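Local coordinates for protein leucine aminopeptidase (Legionella pneumophila, PDB 5GNE) that probably acts as a zinc-dependent aminopeptidase of the M28 family, removing residues from the amino ends of peptides, at residues 100-103 against 104-108; 291-294 against 295-299; 317-320 against 321-325; 357-360 against 361-365. All coordinates share one frame; numbering follows the deposited sequence.

Interaction 1: residues 100-103 against 104-108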
ATOM      1  N   ALA A 100     -22.579   1.816  17.052  1.00 52.75           N
ATOM      2  CA  ALA A 100     -22.231   2.751  18.126  1.00 44.31           C
ATOM      3  C   ALA A 100     -20.736   2.958  18.178  1.00 50.21           C
ATOM      4  O   ALA A 100     -20.266   4.093  18.271  1.00 50.34           O
ATOM      5  CB  ALA A 100     -22.732   2.258  19.438  1.00 40.88           C
ATOM      6  N   GLN A 101     -19.985   1.863  18.112  1.00 52.88           N
ATOM      7  CA  GLN A 101     -18.537   1.976  18.183  1.00 50.68           C
ATOM      8  C   GLN A 101     -17.962   2.722  16.983  1.00 48.95           C
ATOM      9  O   GLN A 101     -17.096   3.586  17.140  1.00 55.98           O
ATOM     10  CB  GLN A 101     -17.888   0.597  18.320  1.00 53.14           C
ATOM     11  CG  GLN A 101     -18.193  -0.121  19.649  1.00 60.62           C
ATOM     12  CD  GLN A 101     -19.465  -0.943  19.648  1.00 66.24           C
ATOM     13  OE1 GLN A 101     -20.402  -0.703  18.878  1.00 66.58           O
ATOM     14  NE2 GLN A 101     -19.511  -1.916  20.541  1.00 70.36           N
ATOM     15  N   VAL A 102     -18.477   2.429  15.795  1.00 46.01           N
ATOM     16  CA  VAL A 102     -18.010   3.081  14.583  1.00 42.20           C
ATOM     17  C   VAL A 102     -18.225   4.600  14.693  1.00 55.85           C
ATOM     18  O   VAL A 102     -17.331   5.390  14.381  1.00 60.07           O
ATOM     19  CB  VAL A 102     -18.728   2.491  13.337  1.00 55.75           C
ATOM     20  CG1 VAL A 102     -18.455   3.325  12.086  1.00 34.69           C
ATOM     21  CG2 VAL A 102     -18.299   1.015  13.124  1.00 43.42           C
ATOM     22  N   HIS A 103     -19.401   5.022  15.144  1.00 57.04           N
ATOM     23  CA  HIS A 103     -19.638   6.453  15.295  1.00 61.19           C
ATOM     24  C   HIS A 103     -18.776   7.091  16.376  1.00 54.06           C
ATOM     25  O   HIS A 103     -18.299   8.197  16.179  1.00 51.58           O
ATOM     26  CB  HIS A 103     -21.123   6.743  15.519  1.00 70.34           C
ATOM     27  CG  HIS A 103     -21.934   6.637  14.261  1.00 97.01           C
ATOM     28  ND1 HIS A 103     -22.359   5.433  13.738  1.00102.22           N
ATOM     29  CD2 HIS A 103     -22.343   7.589  13.386  1.00108.61           C
ATOM     30  CE1 HIS A 103     -23.022   5.650  12.616  1.00103.43           C
ATOM     31  NE2 HIS A 103     -23.026   6.949  12.379  1.00110.73           N
ATOM     32  N   SER A 104     -18.539   6.400  17.486  1.00 51.17           N
ATOM     33  CA  SER A 104     -17.628   6.925  18.511  1.00 48.88           C
ATOM     34  C   SER A 104     -16.284   7.216  17.894  1.00 56.33           C
ATOM     35  O   SER A 104     -15.691   8.252  18.175  1.00 62.87           O
ATOM     36  CB  SER A 104     -17.464   5.972  19.691  1.00 59.44           C
ATOM     37  OG  SER A 104     -18.690   5.815  20.364  1.00 79.59           O
ATOM     38  N   LEU A 105     -15.796   6.305  17.053  1.00 48.55           N
ATOM     39  CA  LEU A 105     -14.476   6.508  16.460  1.00 44.92           C
ATOM     40  C   LEU A 105     -14.488   7.645  15.453  1.00 43.19           C
ATOM     41  O   LEU A 105     -13.517   8.408  15.397  1.00 48.29           O
ATOM     42  CB  LEU A 105     -13.939   5.221  15.827  1.00 37.38           C
ATOM     43  CG  LEU A 105     -13.729   4.111  16.866  1.00 45.33           C
ATOM     44  CD1 LEU A 105     -12.706   3.151  16.364  1.00 43.87           C
ATOM     45  CD2 LEU A 105     -13.232   4.677  18.196  1.00 44.52           C
ATOM     46  N   PHE A 106     -15.545   7.750  14.643  1.00 41.89           N
ATOM     47  CA  PHE A 106     -15.675   8.884  13.695  1.00 43.63           C
ATOM     48  C   PHE A 106     -15.525  10.224  14.416  1.00 47.38           C
ATOM     49  O   PHE A 106     -14.755  11.074  14.000  1.00 51.76           O
ATOM     50  CB  PHE A 106     -17.015   8.864  12.949  1.00 39.74           C
ATOM     51  CG  PHE A 106     -17.095   7.816  11.865  1.00 47.55           C
ATOM     52  CD1 PHE A 106     -16.128   6.801  11.784  1.00 34.81           C
ATOM     53  CD2 PHE A 106     -18.115   7.856  10.909  1.00 40.33           C
ATOM     54  CE1 PHE A 106     -16.187   5.830  10.792  1.00 41.13           C
ATOM     55  CE2 PHE A 106     -18.190   6.889   9.893  1.00 43.71           C
ATOM     56  CZ  PHE A 106     -17.215   5.870   9.831  1.00 51.04           C
ATOM     57  N   GLU A 107     -16.238  10.380  15.529  1.00 52.46           N
ATOM     58  CA  GLU A 107     -16.236  11.635  16.289  1.00 62.21           C
ATOM     59  C   GLU A 107     -14.858  12.017  16.832  1.00 61.78           C
ATOM     60  O   GLU A 107     -14.653  13.141  17.274  1.00 63.25           O
ATOM     61  CB  GLU A 107     -17.243  11.553  17.445  1.00 59.26           C
ATOM     62  CG  GLU A 107     -18.693  11.552  16.990  1.00 76.92           C
ATOM     63  CD  GLU A 107     -19.665  11.201  18.110  1.00100.83           C
ATOM     64  OE1 GLU A 107     -19.702  11.933  19.124  1.00115.74           O
ATOM     65  OE2 GLU A 107     -20.406  10.199  17.967  1.00102.43           O
ATOM     66  N   GLN A 108     -13.910  11.087  16.792  1.00 54.96           N
ATOM     67  CA  GLN A 108     -12.560  11.393  17.232  1.00 49.12           C
ATOM     68  C   GLN A 108     -11.598  11.693  16.090  1.00 50.11           C
ATOM     69  O   GLN A 108     -10.433  11.989  16.326  1.00 56.43           O
ATOM     70  CB  GLN A 108     -12.023  10.247  18.070  1.00 51.56           C
ATOM     71  CG  GLN A 108     -12.895   9.955  19.254  1.00 64.89           C
ATOM     72  CD  GLN A 108     -12.098   9.458  20.431  1.00 89.20           C
ATOM     73  OE1 GLN A 108     -11.804   8.264  20.538  1.00 97.03           O
ATOM     74  NE2 GLN A 108     -11.709  10.379  21.315  1.00 91.79           N
TER
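V102 and F106, one helical turn apart, make the main side-chain contact of this stretch through a CH-pi interaction. The methyl CG1 of V102 lies over one face of the F106 ring, 4.0 Å from its centroid and 28° off the ring normal. Its closest approach, 3.6 Å from V102 CG1 to F106 CE1, falls on the half of the ring away from CG. CG1 stands anti to the backbone N (chi1 169°), which puts it over the ring; the two side chains lie side by side, pointing the same way. H103 approaches the same phenyl ring obliquely, with the two planes turned 43° from each other, while its ND1 bonds to the carbonyl of E99 one turn back.

The polar contacts belong mainly to the backbone. S104 N, L105 N and F106 N each reach the carbonyl oxygen four residues earlier, and E107 N reaches H103 O at 3.1 Å. The S104 hydroxyl also comes near a carbonyl of the preceding turn, at 3.1 Å from OG to A100 O.

On the inner side of the helix, V102 and L105 pack on V370 of helix 355-373, and F106 meets Y301 of helix 288-302. The arrangement is that of a short amphipathic alpha-helix, its apolar residues turned to neighbouring helices and S104 and E107 on the exposed side.

Interaction 2: residues 291-294 against 295-299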
ATOM      1  N   THR A 291     -14.022  -6.800  -0.768  1.00 49.94           N
ATOM      2  CA  THR A 291     -14.397  -5.602  -1.529  1.00 52.39           C
ATOM      3  C   THR A 291     -15.888  -5.272  -1.435  1.00 50.90           C
ATOM      4  O   THR A 291     -16.247  -4.101  -1.281  1.00 52.77           O
ATOM      5  CB  THR A 291     -13.983  -5.740  -3.012  1.00 51.20           C
ATOM      6  OG1 THR A 291     -12.558  -5.923  -3.081  1.00 51.37           O
ATOM      7  CG2 THR A 291     -14.379  -4.501  -3.812  1.00 43.76           C
ATOM      8  N   GLU A 292     -16.760  -6.279  -1.465  1.00 54.91           N
ATOM      9  CA  GLU A 292     -18.177  -5.991  -1.274  1.00 57.70           C
ATOM     10  C   GLU A 292     -18.383  -5.436   0.132  1.00 55.44           C
ATOM     11  O   GLU A 292     -19.171  -4.514   0.327  1.00 59.63           O
ATOM     12  CB  GLU A 292     -19.069  -7.228  -1.502  1.00 69.69           C
ATOM     13  CG  GLU A 292     -18.714  -8.097  -2.701  1.00 90.10           C
ATOM     14  CD  GLU A 292     -19.451  -9.453  -2.739  1.00101.95           C
ATOM     15  OE1 GLU A 292     -20.112  -9.822  -1.743  1.00105.92           O
ATOM     16  OE2 GLU A 292     -19.363 -10.152  -3.779  1.00103.06           O
ATOM     17  N   PHE A 293     -17.646  -5.984   1.096  1.00 53.10           N
ATOM     18  CA  PHE A 293     -17.670  -5.510   2.480  1.00 46.22           C
ATOM     19  C   PHE A 293     -17.305  -4.026   2.560  1.00 45.80           C
ATOM     20  O   PHE A 293     -18.011  -3.239   3.191  1.00 45.89           O
ATOM     21  CB  PHE A 293     -16.712  -6.356   3.316  1.00 52.06           C
ATOM     22  CG  PHE A 293     -16.532  -5.884   4.751  1.00 46.52           C
ATOM     23  CD1 PHE A 293     -17.584  -5.916   5.652  1.00 45.72           C
ATOM     24  CD2 PHE A 293     -15.294  -5.468   5.198  1.00 40.07           C
ATOM     25  CE1 PHE A 293     -17.404  -5.527   6.968  1.00 48.63           C
ATOM     26  CE2 PHE A 293     -15.107  -5.071   6.522  1.00 42.60           C
ATOM     27  CZ  PHE A 293     -16.159  -5.095   7.402  1.00 43.46           C
ATOM     28  N   THR A 294     -16.208  -3.645   1.907  1.00 43.05           N
ATOM     29  CA  THR A 294     -15.773  -2.245   1.895  1.00 46.50           C
ATOM     30  C   THR A 294     -16.855  -1.339   1.287  1.00 52.74           C
ATOM     31  O   THR A 294     -17.156  -0.266   1.815  1.00 54.97           O
ATOM     32  CB  THR A 294     -14.434  -2.090   1.132  1.00 44.80           C
ATOM     33  OG1 THR A 294     -13.466  -3.006   1.661  1.00 40.34           O
ATOM     34  CG2 THR A 294     -13.895  -0.665   1.256  1.00 38.41           C
ATOM     35  N   ALA A 295     -17.446  -1.789   0.186  1.00 54.50           N
ATOM     36  CA  ALA A 295     -18.570  -1.089  -0.443  1.00 51.97           C
ATOM     37  C   ALA A 295     -19.709  -0.836   0.557  1.00 47.40           C
ATOM     38  O   ALA A 295     -20.239   0.265   0.622  1.00 47.09           O
ATOM     39  CB  ALA A 295     -19.074  -1.853  -1.664  1.00 41.42           C
ATOM     40  N   GLU A 296     -20.086  -1.834   1.348  1.00 45.40           N
ATOM     41  CA  GLU A 296     -21.194  -1.602   2.266  1.00 55.99           C
ATOM     42  C   GLU A 296     -20.802  -0.725   3.450  1.00 55.21           C
ATOM     43  O   GLU A 296     -21.654  -0.052   4.020  1.00 56.06           O
ATOM     44  CB  GLU A 296     -21.714  -2.910   2.851  1.00 57.49           C
ATOM     45  CG  GLU A 296     -21.688  -4.095   1.937  1.00 72.10           C
ATOM     46  CD  GLU A 296     -22.088  -5.368   2.652  1.00 84.53           C
ATOM     47  OE1 GLU A 296     -21.374  -5.797   3.588  1.00 90.83           O
ATOM     48  OE2 GLU A 296     -23.120  -5.944   2.274  1.00 90.15           O
ATOM     49  N   LEU A 297     -19.513  -0.680   3.780  1.00 51.04           N
ATOM     50  CA  LEU A 297     -19.059   0.222   4.828  1.00 46.11           C
ATOM     51  C   LEU A 297     -19.185   1.649   4.310  1.00 51.37           C
ATOM     52  O   LEU A 297     -19.665   2.548   5.017  1.00 51.59           O
ATOM     53  CB  LEU A 297     -17.622  -0.098   5.261  1.00 41.57           C
ATOM     54  CG  LEU A 297     -17.270  -1.458   5.922  1.00 43.21           C
ATOM     55  CD1 LEU A 297     -15.762  -1.573   6.047  1.00 33.33           C
ATOM     56  CD2 LEU A 297     -17.912  -1.688   7.282  1.00 41.39           C
ATOM     57  N   LEU A 298     -18.809   1.841   3.048  1.00 49.90           N
ATOM     58  CA  LEU A 298     -18.904   3.166   2.436  1.00 44.42           C
ATOM     59  C   LEU A 298     -20.347   3.663   2.397  1.00 55.46           C
ATOM     60  O   LEU A 298     -20.646   4.807   2.762  1.00 68.29           O
ATOM     61  CB  LEU A 298     -18.318   3.146   1.026  1.00 48.20           C
ATOM     62  CG  LEU A 298     -16.793   3.287   0.906  1.00 46.94           C
ATOM     63  CD1 LEU A 298     -16.341   3.246  -0.544  1.00 50.06           C
ATOM     64  CD2 LEU A 298     -16.324   4.572   1.575  1.00 38.74           C
ATOM     65  N   THR A 299     -21.249   2.801   1.961  1.00 50.29           N
ATOM     66  CA  THR A 299     -22.642   3.183   1.892  1.00 58.84           C
ATOM     67  C   THR A 299     -23.249   3.366   3.286  1.00 60.40           C
ATOM     68  O   THR A 299     -23.854   4.410   3.578  1.00 52.13           O
ATOM     69  CB  THR A 299     -23.440   2.164   1.068  1.00 52.60           C
ATOM     70  OG1 THR A 299     -23.047   2.297  -0.305  1.00 65.78           O
ATOM     71  CG2 THR A 299     -24.932   2.448   1.165  1.00 51.44           C
TER
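An i to i+4 aromatic-aliphatic contact between F293 and L297 lies on a buried side of helix 288-302, the helix of a beta-alpha-beta unit with strands 279-282 and 306-309. Both leucine methyls meet the phenyl ring. CD1 of L297 sits over one face, 4.0 Å from the ring centroid and 26° off the normal, and comes within 3.6 Å of F293 CE2. The second methyl, CD2, lies 3.8 Å from F293 CZ, so the forked end of the leucine spans the outer half of the ring. F293 holds its CG anti to the backbone N (chi1 174°) and the ring stands out from the helix; L297, with CG beside its own N, leans back over it.

Four successive backbone bonds hold the turn, from A295 N, E296 N, L297 N and L298 N to the carbonyls of T291 to T294. The bond from L298 N to T294 O measures 2.9 Å. E296 has CG close to E292 O and is extended beyond it, its carboxylate 6.3 Å from that of E292, measured from E296 OE2 to E292 OE1. The T294 hydroxyl bonds to L290 O and to the hydroxyl of T329.

Around the helix, A295 and L298 cover strands 279-282 and 306-309 of the central sheet, T294 and L297 pack on L364 of helix 355-373, and F293 meets E371 and L372 of that helix as well as Y94 and I96, in the loop ahead of helix 99-106.

Interaction 3: residues 317-320 against 321-325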
ATOM      1  N   ASP A 317       0.816  -2.236  -3.659  1.00 34.55           N
ATOM      2  CA  ASP A 317       1.325  -3.233  -2.716  1.00 33.08           C
ATOM      3  C   ASP A 317       0.353  -4.376  -2.430  1.00 41.79           C
ATOM      4  O   ASP A 317       0.784  -5.469  -2.073  1.00 37.01           O
ATOM      5  CB  ASP A 317       1.740  -2.547  -1.415  1.00 31.50           C
ATOM      6  CG  ASP A 317       2.836  -1.517  -1.648  1.00 39.22           C
ATOM      7  OD1 ASP A 317       3.921  -1.938  -2.084  1.00 37.35           O
ATOM      8  OD2 ASP A 317       2.617  -0.296  -1.405  1.00 37.04           O
ATOM      9  N   HIS A 318      -0.949  -4.118  -2.577  1.00 39.82           N
ATOM     10  CA  HIS A 318      -1.960  -5.146  -2.373  1.00 36.06           C
ATOM     11  C   HIS A 318      -1.648  -6.407  -3.182  1.00 34.20           C
ATOM     12  O   HIS A 318      -1.884  -7.520  -2.711  1.00 35.02           O
ATOM     13  CB  HIS A 318      -3.355  -4.611  -2.718  1.00 36.40           C
ATOM     14  CG  HIS A 318      -3.533  -4.261  -4.157  1.00 36.99           C
ATOM     15  ND1 HIS A 318      -2.842  -3.231  -4.763  1.00 40.52           N
ATOM     16  CD2 HIS A 318      -4.314  -4.809  -5.119  1.00 36.46           C
ATOM     17  CE1 HIS A 318      -3.189  -3.157  -6.037  1.00 33.84           C
ATOM     18  NE2 HIS A 318      -4.081  -4.103  -6.277  1.00 41.59           N
ATOM     19  N   VAL A 319      -1.052  -6.212  -4.351  1.00 33.54           N
ATOM     20  CA  VAL A 319      -0.646  -7.297  -5.251  1.00 34.22           C
ATOM     21  C   VAL A 319       0.254  -8.324  -4.568  1.00 36.08           C
ATOM     22  O   VAL A 319       0.104  -9.527  -4.787  1.00 38.99           O
ATOM     23  CB  VAL A 319       0.030  -6.709  -6.516  1.00 44.91           C
ATOM     24  CG1 VAL A 319       0.824  -7.745  -7.284  1.00 29.30           C
ATOM     25  CG2 VAL A 319      -1.044  -6.088  -7.415  1.00 29.62           C
ATOM     26  N   ASN A 320       1.201  -7.877  -3.762  1.00 31.05           N
ATOM     27  CA  ASN A 320       2.040  -8.828  -3.035  1.00 42.42           C
ATOM     28  C   ASN A 320       1.247  -9.668  -2.021  1.00 52.35           C
ATOM     29  O   ASN A 320       1.503 -10.868  -1.844  1.00 50.87           O
ATOM     30  CB  ASN A 320       3.195  -8.109  -2.379  1.00 26.57           C
ATOM     31  CG  ASN A 320       4.270  -7.726  -3.385  1.00 33.88           C
ATOM     32  OD1 ASN A 320       4.652  -8.536  -4.225  1.00 33.26           O
ATOM     33  ND2 ASN A 320       4.732  -6.476  -3.333  1.00 34.71           N
ATOM     34  N   TRP A 321       0.261  -9.058  -1.378  1.00 39.27           N
ATOM     35  CA  TRP A 321      -0.591  -9.842  -0.501  1.00 33.43           C
ATOM     36  C   TRP A 321      -1.438 -10.878  -1.277  1.00 43.36           C
ATOM     37  O   TRP A 321      -1.474 -12.052  -0.896  1.00 40.32           O
ATOM     38  CB  TRP A 321      -1.500  -8.915   0.337  1.00 30.52           C
ATOM     39  CG  TRP A 321      -0.748  -8.098   1.347  1.00 36.83           C
ATOM     40  CD1 TRP A 321      -0.318  -6.817   1.188  1.00 30.96           C
ATOM     41  CD2 TRP A 321      -0.287  -8.518   2.664  1.00 34.70           C
ATOM     42  NE1 TRP A 321       0.366  -6.394   2.328  1.00 31.06           N
ATOM     43  CE2 TRP A 321       0.391  -7.410   3.244  1.00 26.72           C
ATOM     44  CE3 TRP A 321      -0.404  -9.701   3.406  1.00 31.02           C
ATOM     45  CZ2 TRP A 321       0.960  -7.455   4.523  1.00 25.81           C
ATOM     46  CZ3 TRP A 321       0.172  -9.749   4.702  1.00 33.56           C
ATOM     47  CH2 TRP A 321       0.843  -8.634   5.237  1.00 36.92           C
ATOM     48  N   THR A 322      -2.148 -10.462  -2.328  1.00 38.10           N
ATOM     49  CA  THR A 322      -3.006 -11.416  -2.992  1.00 42.24           C
ATOM     50  C   THR A 322      -2.164 -12.515  -3.658  1.00 46.95           C
ATOM     51  O   THR A 322      -2.588 -13.654  -3.704  1.00 40.44           O
ATOM     52  CB  THR A 322      -3.978 -10.775  -3.999  1.00 55.10           C
ATOM     53  OG1 THR A 322      -3.442 -10.795  -5.323  1.00 70.22           O
ATOM     54  CG2 THR A 322      -4.285  -9.383  -3.602  1.00 35.83           C
ATOM     55  N   ASN A 323      -0.973 -12.187  -4.152  1.00 46.80           N
ATOM     56  CA  ASN A 323      -0.103 -13.232  -4.705  1.00 43.64           C
ATOM     57  C   ASN A 323       0.237 -14.317  -3.705  1.00 47.50           C
ATOM     58  O   ASN A 323       0.541 -15.432  -4.108  1.00 48.28           O
ATOM     59  CB  ASN A 323       1.215 -12.647  -5.219  1.00 38.82           C
ATOM     60  CG  ASN A 323       1.072 -12.035  -6.577  1.00 37.68           C
ATOM     61  OD1 ASN A 323       0.095 -12.277  -7.233  1.00 42.73           O
ATOM     62  ND2 ASN A 323       2.042 -11.245  -7.003  1.00 35.90           N
ATOM     63  N   GLU A 324       0.145 -14.015  -2.413  1.00 40.08           N
ATOM     64  CA  GLU A 324       0.510 -14.991  -1.393  1.00 35.84           C
ATOM     65  C   GLU A 324      -0.693 -15.537  -0.655  1.00 45.31           C
ATOM     66  O   GLU A 324      -0.562 -16.090   0.443  1.00 45.78           O
ATOM     67  CB  GLU A 324       1.491 -14.378  -0.382  1.00 37.74           C
ATOM     68  CG  GLU A 324       2.845 -14.051  -0.965  1.00 51.31           C
ATOM     69  CD  GLU A 324       3.694 -15.292  -1.280  1.00 59.09           C
ATOM     70  OE1 GLU A 324       3.187 -16.427  -1.215  1.00 49.83           O
ATOM     71  OE2 GLU A 324       4.896 -15.122  -1.577  1.00 64.93           O
ATOM     72  N   GLY A 325      -1.868 -15.394  -1.263  1.00 43.91           N
ATOM     73  CA  GLY A 325      -3.091 -15.955  -0.709  1.00 34.46           C
ATOM     74  C   GLY A 325      -3.789 -15.134   0.361  1.00 40.30           C
ATOM     75  O   GLY A 325      -4.694 -15.628   1.010  1.00 45.89           O
TER
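V319 and N323 stand side by side one turn apart and point the same way, with the valine methyl CG1 3.7 Å from the amide nitrogen ND2. V319 turns CG1 anti to its own N (chi1 163°), which sets that methyl beside the flat amide. T322 has a less usual conformation, chi1 94°, lying off the staggered positions. It brings the methyl CG2 to 3.2 Å from H318 O, the acceptor of the T322 backbone N at 3.0 Å.

W321 extends its indole from the other side of the helix. CB rests 3.4 Å from H318 O and CD1 lies 3.7 Å from D317 O, so CB and the near side of the indole lie against the carbonyls of the preceding turn, while NE1 bonds to the Y235 hydroxyl and the ring packs edge-to-face with F252 and F326. N320 OD1 and N323 ND2 both bond to the Y64 hydroxyl.

N323 N bonds to V319 O at 2.9 Å; E324 N reaches N320 O only weakly (3.5 Å) and bonds instead to W321 O, three residues back. The helix then closes in a Schellman motif, with G325 at positive phi as the C-prime residue, G325 N bonded to T322 O and F326 N to W321 O. At the opposite end, D317 bonds to S245 and Q264 and touches E238, placing it in the second shell of the M28 zinc site, whose ligand H191 it also touches.

Interaction 4: residues 357-360 against 361-365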
ATOM      1  N   HIS A 357     -11.790  14.442   1.495  1.00 62.03           N
ATOM      2  CA  HIS A 357     -11.600  13.138   0.868  1.00 64.77           C
ATOM      3  C   HIS A 357     -10.787  12.160   1.734  1.00 55.54           C
ATOM      4  O   HIS A 357     -11.169  11.011   1.927  1.00 51.76           O
ATOM      5  CB  HIS A 357     -10.924  13.376  -0.494  1.00 62.06           C
ATOM      6  CG  HIS A 357     -11.252  12.360  -1.540  1.00 61.38           C
ATOM      7  ND1 HIS A 357     -12.521  11.860  -1.729  1.00 61.02           N
ATOM      8  CD2 HIS A 357     -10.499  11.838  -2.542  1.00 60.31           C
ATOM      9  CE1 HIS A 357     -12.521  11.018  -2.744  1.00 54.16           C
ATOM     10  NE2 HIS A 357     -11.305  11.001  -3.264  1.00 58.59           N
ATOM     11  N   MET A 358      -9.713  12.663   2.316  1.00 52.13           N
ATOM     12  CA  MET A 358      -8.909  11.916   3.262  1.00 41.48           C
ATOM     13  C   MET A 358      -9.670  11.574   4.524  1.00 49.77           C
ATOM     14  O   MET A 358      -9.601  10.429   5.012  1.00 51.63           O
ATOM     15  CB  MET A 358      -7.675  12.716   3.597  1.00 42.29           C
ATOM     16  CG  MET A 358      -6.808  12.929   2.387  1.00 43.26           C
ATOM     17  SD  MET A 358      -5.247  13.637   2.843  1.00 63.99           S
ATOM     18  CE  MET A 358      -4.563  13.861   1.263  1.00 97.38           C
ATOM     19  N   VAL A 359     -10.424  12.546   5.036  1.00 43.35           N
ATOM     20  CA  VAL A 359     -11.256  12.280   6.197  1.00 42.64           C
ATOM     21  C   VAL A 359     -12.186  11.106   5.884  1.00 48.89           C
ATOM     22  O   VAL A 359     -12.354  10.223   6.706  1.00 51.58           O
ATOM     23  CB  VAL A 359     -12.107  13.515   6.625  1.00 51.19           C
ATOM     24  CG1 VAL A 359     -13.223  13.083   7.576  1.00 45.50           C
ATOM     25  CG2 VAL A 359     -11.242  14.574   7.288  1.00 47.84           C
ATOM     26  N   ASN A 360     -12.764  11.069   4.684  1.00 53.27           N
ATOM     27  CA  ASN A 360     -13.641   9.950   4.325  1.00 50.25           C
ATOM     28  C   ASN A 360     -12.894   8.602   4.268  1.00 54.67           C
ATOM     29  O   ASN A 360     -13.412   7.596   4.747  1.00 54.28           O
ATOM     30  CB  ASN A 360     -14.369  10.220   3.008  1.00 49.24           C
ATOM     31  CG  ASN A 360     -15.553  11.206   3.169  1.00 57.84           C
ATOM     32  OD1 ASN A 360     -16.076  11.412   4.280  1.00 57.35           O
ATOM     33  ND2 ASN A 360     -15.983  11.800   2.054  1.00 44.23           N
ATOM     34  N   PHE A 361     -11.684   8.573   3.700  1.00 48.47           N
ATOM     35  CA  PHE A 361     -10.854   7.356   3.759  1.00 42.21           C
ATOM     36  C   PHE A 361     -10.510   6.964   5.199  1.00 38.11           C
ATOM     37  O   PHE A 361     -10.497   5.778   5.537  1.00 42.23           O
ATOM     38  CB  PHE A 361      -9.562   7.528   2.967  1.00 46.28           C
ATOM     39  CG  PHE A 361      -9.729   7.380   1.486  1.00 49.53           C
ATOM     40  CD1 PHE A 361     -10.017   8.481   0.696  1.00 52.38           C
ATOM     41  CD2 PHE A 361      -9.614   6.138   0.885  1.00 47.31           C
ATOM     42  CE1 PHE A 361     -10.189   8.358  -0.683  1.00 58.16           C
ATOM     43  CE2 PHE A 361      -9.771   6.007  -0.497  1.00 50.74           C
ATOM     44  CZ  PHE A 361     -10.061   7.121  -1.281  1.00 48.29           C
ATOM     45  N   THR A 362     -10.275   7.948   6.062  1.00 39.51           N
ATOM     46  CA  THR A 362     -10.102   7.630   7.481  1.00 45.26           C
ATOM     47  C   THR A 362     -11.349   7.007   8.086  1.00 43.26           C
ATOM     48  O   THR A 362     -11.257   6.009   8.806  1.00 42.16           O
ATOM     49  CB  THR A 362      -9.709   8.883   8.306  1.00 38.17           C
ATOM     50  OG1 THR A 362      -8.602   9.507   7.665  1.00 38.46           O
ATOM     51  CG2 THR A 362      -9.292   8.509   9.705  1.00 33.46           C
ATOM     52  N   LYS A 363     -12.518   7.559   7.754  1.00 48.33           N
ATOM     53  CA  LYS A 363     -13.767   6.950   8.198  1.00 40.36           C
ATOM     54  C   LYS A 363     -13.844   5.506   7.730  1.00 39.81           C
ATOM     55  O   LYS A 363     -14.076   4.593   8.542  1.00 41.95           O
ATOM     56  CB  LYS A 363     -14.972   7.732   7.698  1.00 40.26           C
ATOM     57  CG  LYS A 363     -15.199   9.037   8.437  1.00 50.75           C
ATOM     58  CD  LYS A 363     -16.382   9.835   7.898  1.00 49.56           C
ATOM     59  CE  LYS A 363     -16.661  11.019   8.824  1.00 49.01           C
ATOM     60  NZ  LYS A 363     -17.565  12.024   8.258  1.00 57.43           N
ATOM     61  N   LEU A 364     -13.622   5.297   6.434  1.00 37.30           N
ATOM     62  CA  LEU A 364     -13.692   3.962   5.872  1.00 39.81           C
ATOM     63  C   LEU A 364     -12.779   2.997   6.591  1.00 40.50           C
ATOM     64  O   LEU A 364     -13.218   1.959   7.040  1.00 42.63           O
ATOM     65  CB  LEU A 364     -13.342   3.987   4.390  1.00 42.56           C
ATOM     66  CG  LEU A 364     -13.308   2.593   3.763  1.00 47.09           C
ATOM     67  CD1 LEU A 364     -14.650   1.908   3.893  1.00 38.52           C
ATOM     68  CD2 LEU A 364     -12.900   2.708   2.298  1.00 51.28           C
ATOM     69  N   GLY A 365     -11.514   3.377   6.735  1.00 45.59           N
ATOM     70  CA  GLY A 365     -10.545   2.615   7.498  1.00 36.90           C
ATOM     71  C   GLY A 365     -10.988   2.235   8.901  1.00 40.12           C
ATOM     72  O   GLY A 365     -10.801   1.085   9.343  1.00 41.27           O
TER
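The carbonyl oxygen of M358 is gripped twice by T362, through the backbone N at 2.8 Å and the hydroxyl OG1 at 3.0 Å. The N lies nearly in line with the carbonyl, at a C=O...N angle of 163°. OG1 instead sits above the carbonyl plane, 42° out of it. The threonine torsion swings OG1 back beside its own N and over the preceding turn.

H357 and F361 form an edge-to-face pair whose planes stand 88° apart. The phenyl edge is directed at the imidazole face, its CE1 3.8 Å above the centre of that ring. Neighbouring CD1 of F361 lies 3.0 Å from H357 O, which also accepts the F361 backbone N. NE2 of H357 has a weak bond to A333 O.

K363 runs out extended, its CE 4.2 Å from CG1 of V359 and its CD crossing beside N360 OD1.

The chemistry is thus divided round the helix. The T362 hydroxyl, on a buried side chain beside V211 and E214 of helix 202-221, gives its proton to the backbone of its own helix, while the perpendicular rings probably restrict each other's rotation.

In the fold
Interactions 2, 3 and 4 are largely buried, whereas interaction 1 lies on a partly exposed helix at the periphery. Helix 355-373 joins three of them: F106 of interaction 1 packs on the K363 backbone, and helices 288-302 and 355-373 meet where interactions 2 and 4 touch. Interaction 3 touches none of the others, its centre about 20 Å from that of interaction 2, the nearest, and is the one nearest the zinc ions. Chemistry follows position. Interactions 1 and 2 each set an aliphatic methyl over a phenylalanine face; interaction 4 pairs two rings and satisfies a buried hydroxyl; interaction 3 sends its polar side chains to other parts of the chain, D317 alone of them touching the zinc-site residues H191 and E238.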